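Local atomic coordinates of Endonuclease/exonuclease/phosphatase (Leptotrichia buccalis C-1013-b, PDB entry 3TEB), a protein that probably acts as a magnesium-dependent hydrolase of the endonuclease/exonuclease/phosphatase family, with a DNase I-like fold. Residues I23-Q34 with V64-T75. Numbering follows the deposited sequence.
Sequences IDILARTIAEKQ and VLLETLQKYTDT
Val64 meets Ile23 where helices 61-69 and 19-33 lie side by side on one sheet of a DNase I-like fold. The axes of the segments 23-33 and 64-69 cross at -56°. Leu65 is a knob in a hole formed by Ile23, Leu26, Ala27 and Ile30. Its CG stands anti to the backbone N, which carries both methyls to the other helix: CD1 rests on Ala27, and CD2 is 3.7 Å from Leu26 CD2. Beneath the pair, Leu65 also touches Met40 and Ile30 touches Ile38, both on strand 37-46.

Thr68 turns its methyl to Ala27, with CG2 3.6 Å from Ala27 CB. Its hydroxyl bonds back to Val64 O. Leu69, one turn after Leu65, packs its CD2 on Ile30 CG2, and its CD1 lies by the backbone of Ala27 and Ala31.

Tyr72 reaches across the flank of helix 19-33. Its OH donates to the syn lone pair of Asp24 OD1, 2.8 Å away, and this oxygen lies in the ring plane. Arg28 CG sits over one ring face in a CH-pi contact, 3.9 Å from the centroid. The Arg28 guanidinium is tilted 38° to the ring, and its NE forms a salt bridge with Asp24 OD2. An alanine in place of Tyr72 would probably leave Asp24 OD1 without its hydroxyl donor and the Arg28 chain without the ring face beneath it, held by its salt bridge alone among the contacts described.

Thr73 lies against Ala31. Beyond the helix, Gln34 folds back at chi2, and its NE2 donates to Ala31 O at 2.8 Å. Thr75 OG1 donates to Gln34 OE1 over 3.1 Å, 28° off the carbonyl plane.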
loop_
_atom_site.group_PDB
_atom_site.type_symbol
_atom_site.label_atom_id
_atom_site.label_comp_id
_atom_site.label_asym_id
_atom_site.label_seq_id
_atom_site.Cartn_x
_atom_site.Cartn_y
_atom_site.Cartn_z
ATOM N N ILE A 23 -16.161 -1.129 2.841
ATOM C CA ILE A 23 -15.633 -2.386 2.294
ATOM C C ILE A 23 -16.331 -2.705 0.971
ATOM O O ILE A 23 -15.674 -2.960 -0.027
ATOM C CB ILE A 23 -15.797 -3.573 3.266
ATOM C CG1 ILE A 23 -14.807 -3.450 4.412
ATOM C CG2 ILE A 23 -15.577 -4.893 2.553
ATOM C CD1 ILE A 23 -15.134 -4.345 5.587
ATOM N N ASP A 24 -17.656 -2.653 0.957
ATOM C CA ASP A 24 -18.389 -2.981 -0.242
ATOM C C ASP A 24 -18.013 -2.097 -1.438
ATOM O O ASP A 24 -17.828 -2.611 -2.538
ATOM C CB ASP A 24 -19.882 -2.933 0.015
ATOM C CG ASP A 24 -20.654 -3.823 -0.934
ATOM O OD1 ASP A 24 -20.451 -5.066 -0.860
ATOM O OD2 ASP A 24 -21.461 -3.280 -1.738
ATOM N N ILE A 25 -17.904 -0.784 -1.216
ATOM C CA ILE A 25 -17.433 0.161 -2.234
ATOM C C ILE A 25 -16.075 -0.291 -2.778
ATOM O O ILE A 25 -15.859 -0.363 -3.985
ATOM C CB ILE A 25 -17.182 1.578 -1.660
ATOM C CG1 ILE A 25 -18.350 2.113 -0.811
ATOM C CG2 ILE A 25 -16.728 2.520 -2.771
ATOM C CD1 ILE A 25 -19.388 2.860 -1.548
ATOM N N LEU A 26 -15.149 -0.570 -1.872
ATOM C CA LEU A 26 -13.806 -0.969 -2.260
ATOM C C LEU A 26 -13.848 -2.225 -3.105
ATOM O O LEU A 26 -13.286 -2.246 -4.188
ATOM C CB LEU A 26 -12.952 -1.189 -1.017
ATOM C CG LEU A 26 -11.482 -1.579 -1.106
ATOM C CD1 LEU A 26 -10.691 -0.713 -2.091
ATOM C CD2 LEU A 26 -10.927 -1.463 0.310
ATOM N N ALA A 27 -14.534 -3.254 -2.611
ATOM C CA ALA A 27 -14.686 -4.520 -3.322
ATOM C C ALA A 27 -15.275 -4.343 -4.719
ATOM O O ALA A 27 -14.637 -4.736 -5.691
ATOM C CB ALA A 27 -15.501 -5.498 -2.513
ATOM N N ARG A 28 -16.459 -3.735 -4.817
ATOM C CA ARG A 28 -17.100 -3.406 -6.103
ATOM C C ARG A 28 -16.176 -2.736 -7.123
ATOM O O ARG A 28 -16.265 -2.999 -8.327
ATOM C CB ARG A 28 -18.287 -2.472 -5.883
ATOM C CG ARG A 28 -19.538 -3.129 -5.366
ATOM C CD ARG A 28 -20.659 -2.097 -5.202
ATOM N NE ARG A 28 -21.927 -2.727 -4.836
ATOM C CZ ARG A 28 -22.727 -3.355 -5.696
ATOM N NH1 ARG A 28 -22.398 -3.444 -6.981
ATOM N NH2 ARG A 28 -23.856 -3.904 -5.271
ATOM N N THR A 29 -15.322 -1.844 -6.629
ATOM C CA THR A 29 -14.418 -1.079 -7.465
ATOM C C THR A 29 -13.355 -2.002 -8.009
ATOM O O THR A 29 -13.207 -2.118 -9.217
ATOM C CB THR A 29 -13.737 0.059 -6.682
ATOM O OG1 THR A 29 -14.723 0.832 -5.985
ATOM C CG2 THR A 29 -12.944 0.963 -7.629
ATOM N N ILE A 30 -12.615 -2.659 -7.121
ATOM C CA ILE A 30 -11.610 -3.632 -7.522
ATOM C C ILE A 30 -12.205 -4.573 -8.571
ATOM O O ILE A 30 -11.562 -4.866 -9.581
ATOM C CB ILE A 30 -11.074 -4.405 -6.306
ATOM C CG1 ILE A 30 -10.347 -3.434 -5.356
ATOM C CG2 ILE A 30 -10.167 -5.551 -6.747
ATOM C CD1 ILE A 30 -9.827 -4.049 -4.054
ATOM N N ALA A 31 -13.450 -4.993 -8.354
ATOM C CA ALA A 31 -14.156 -5.870 -9.278
ATOM C C ALA A 31 -14.296 -5.311 -10.696
ATOM O O ALA A 31 -14.046 -6.022 -11.663
ATOM C CB ALA A 31 -15.504 -6.246 -8.716
ATOM N N GLU A 32 -14.695 -4.045 -10.818
ATOM C CA GLU A 32 -14.874 -3.410 -12.131
ATOM C C GLU A 32 -13.533 -3.222 -12.809
ATOM O O GLU A 32 -13.385 -3.517 -13.993
ATOM C CB GLU A 32 -15.519 -2.029 -12.020
ATOM C CG GLU A 32 -16.931 -1.965 -11.419
ATOM C CD GLU A 32 -17.408 -0.502 -11.209
ATOM O OE1 GLU A 32 -16.589 0.429 -11.437
ATOM O OE2 GLU A 32 -18.589 -0.280 -10.822
ATOM N N LYS A 33 -12.560 -2.738 -12.041
ATOM C CA LYS A 33 -11.288 -2.268 -12.582
ATOM C C LYS A 33 -10.298 -3.388 -12.866
ATOM O O LYS A 33 -9.415 -3.253 -13.730
ATOM C CB LYS A 33 -10.687 -1.194 -11.673
ATOM C CG LYS A 33 -11.536 0.064 -11.675
ATOM C CD LYS A 33 -10.718 1.334 -11.780
ATOM C CE LYS A 33 -11.505 2.425 -12.515
ATOM N NZ LYS A 33 -11.050 3.792 -12.103
ATOM N N GLN A 34 -10.470 -4.497 -12.149
ATOM C CA GLN A 34 -9.665 -5.700 -12.346
ATOM C C GLN A 34 -8.188 -5.449 -12.100
ATOM O O GLN A 34 -7.355 -5.968 -12.818
ATOM C CB GLN A 34 -9.880 -6.275 -13.758
ATOM C CG GLN A 34 -11.224 -6.953 -13.947
ATOM C CD GLN A 34 -11.360 -8.193 -13.087
ATOM O OE1 GLN A 34 -10.503 -9.079 -13.116
ATOM N NE2 GLN A 34 -12.431 -8.258 -12.307
ATOM N N VAL A 64 -11.704 -10.309 4.709
ATOM C CA VAL A 64 -13.107 -9.942 4.490
ATOM C C VAL A 64 -13.271 -9.292 3.110
ATOM O O VAL A 64 -14.168 -9.649 2.343
ATOM C CB VAL A 64 -13.654 -9.004 5.605
ATOM C CG1 VAL A 64 -15.069 -8.542 5.276
ATOM C CG2 VAL A 64 -13.603 -9.707 6.961
ATOM N N LEU A 65 -12.383 -8.355 2.798
ATOM C CA LEU A 65 -12.384 -7.700 1.497
ATOM C C LEU A 65 -12.437 -8.726 0.376
ATOM O O LEU A 65 -13.314 -8.676 -0.489
ATOM C CB LEU A 65 -11.136 -6.837 1.339
ATOM C CG LEU A 65 -10.987 -6.113 0.009
ATOM C CD1 LEU A 65 -12.311 -5.500 -0.436
ATOM C CD2 LEU A 65 -9.961 -5.032 0.191
ATOM N N LEU A 66 -11.492 -9.656 0.420
ATOM C CA LEU A 66 -11.426 -10.749 -0.517
ATOM C C LEU A 66 -12.718 -11.565 -0.624
ATOM O O LEU A 66 -13.162 -11.859 -1.734
ATOM C CB LEU A 66 -10.267 -11.665 -0.159
ATOM C CG LEU A 66 -9.707 -12.362 -1.398
ATOM C CD1 LEU A 66 -8.798 -11.403 -2.136
ATOM C CD2 LEU A 66 -8.971 -13.650 -1.028
ATOM N N GLU A 67 -13.313 -11.943 0.506
ATOM C CA GLU A 67 -14.562 -12.704 0.460
ATOM C C GLU A 67 -15.698 -11.901 -0.149
ATOM O O GLU A 67 -16.561 -12.455 -0.826
ATOM C CB GLU A 67 -14.947 -13.251 1.829
ATOM C CG GLU A 67 -14.393 -14.651 2.059
ATOM C CD GLU A 67 -14.783 -15.273 3.418
ATOM O OE1 GLU A 67 -14.374 -16.440 3.660
ATOM O OE2 GLU A 67 -15.480 -14.622 4.241
ATOM N N THR A 68 -15.681 -10.591 0.083
ATOM C CA THR A 68 -16.653 -9.678 -0.522
ATOM C C THR A 68 -16.381 -9.538 -2.010
ATOM O O THR A 68 -17.299 -9.479 -2.812
ATOM C CB THR A 68 -16.608 -8.285 0.134
ATOM O OG1 THR A 68 -16.776 -8.424 1.547
ATOM C CG2 THR A 68 -17.709 -7.381 -0.412
ATOM N N LEU A 69 -15.107 -9.492 -2.371
ATOM C CA LEU A 69 -14.716 -9.377 -3.754
ATOM C C LEU A 69 -15.282 -10.532 -4.567
ATOM O O LEU A 69 -15.684 -10.348 -5.708
ATOM C CB LEU A 69 -13.198 -9.331 -3.842
ATOM C CG LEU A 69 -12.533 -9.100 -5.191
ATOM C CD1 LEU A 69 -13.196 -7.971 -5.996
ATOM C CD2 LEU A 69 -11.057 -8.824 -4.962
ATOM N N GLN A 70 -15.339 -11.716 -3.960
ATOM C CA GLN A 70 -15.828 -12.923 -4.630
ATOM C C GLN A 70 -17.282 -12.813 -5.008
ATOM O O GLN A 70 -17.761 -13.584 -5.825
ATOM C CB GLN A 70 -15.657 -14.150 -3.743
ATOM C CG GLN A 70 -14.224 -14.687 -3.651
ATOM C CD GLN A 70 -14.050 -15.656 -2.477
ATOM O OE1 GLN A 70 -15.031 -16.242 -1.985
ATOM N NE2 GLN A 70 -12.802 -15.820 -2.017
ATOM N N LYS A 71 -17.979 -11.859 -4.408
ATOM C CA LYS A 71 -19.401 -11.636 -4.640
ATOM C C LYS A 71 -19.619 -10.974 -5.989
ATOM O O LYS A 71 -20.679 -11.106 -6.584
ATOM C CB LYS A 71 -19.914 -10.681 -3.568
ATOM C CG LYS A 71 -21.097 -11.125 -2.754
ATOM C CD LYS A 71 -21.220 -10.178 -1.558
ATOM C CE LYS A 71 -22.195 -10.692 -0.506
ATOM N NZ LYS A 71 -21.761 -10.245 0.840
ATOM N N TYR A 72 -18.603 -10.256 -6.461
ATOM C CA TYR A 72 -18.723 -9.424 -7.655
ATOM C C TYR A 72 -17.852 -9.843 -8.845
ATOM O O TYR A 72 -18.037 -9.318 -9.932
ATOM C CB TYR A 72 -18.467 -7.950 -7.305
ATOM C CG TYR A 72 -19.360 -7.418 -6.201
ATOM C CD1 TYR A 72 -20.729 -7.263 -6.404
ATOM C CD2 TYR A 72 -18.834 -7.073 -4.953
ATOM C CE1 TYR A 72 -21.560 -6.787 -5.389
ATOM C CE2 TYR A 72 -19.657 -6.594 -3.928
ATOM C CZ TYR A 72 -21.018 -6.454 -4.155
ATOM O OH TYR A 72 -21.846 -5.984 -3.163
ATOM N N THR A 73 -16.915 -10.774 -8.644
ATOM C CA THR A 73 -16.000 -11.227 -9.707
ATOM C C THR A 73 -15.701 -12.691 -9.565
ATOM O O THR A 73 -15.602 -13.192 -8.445
ATOM C CB THR A 73 -14.624 -10.543 -9.631
ATOM O OG1 THR A 73 -14.803 -9.140 -9.466
ATOM C CG2 THR A 73 -13.838 -10.766 -10.896
ATOM N N ASP A 74 -15.529 -13.357 -10.704
ATOM C CA ASP A 74 -15.066 -14.733 -10.745
ATOM C C ASP A 74 -13.548 -14.823 -10.651
ATOM O O ASP A 74 -13.016 -15.882 -10.320
ATOM C CB ASP A 74 -15.530 -15.416 -12.032
ATOM C CG ASP A 74 -17.011 -15.801 -12.000
ATOM O OD1 ASP A 74 -17.641 -15.652 -10.928
ATOM O OD2 ASP A 74 -17.541 -16.258 -13.049
ATOM N N THR A 75 -12.858 -13.719 -10.941
ATOM C CA THR A 75 -11.391 -13.681 -10.959
ATOM C C THR A 75 -10.767 -14.071 -9.619
ATOM O O THR A 75 -11.111 -13.518 -8.571
ATOM C CB THR A 75 -10.862 -12.295 -11.387
ATOM O OG1 THR A 75 -11.316 -12.001 -12.707
ATOM C CG2 THR A 75 -9.360 -12.265 -11.389
#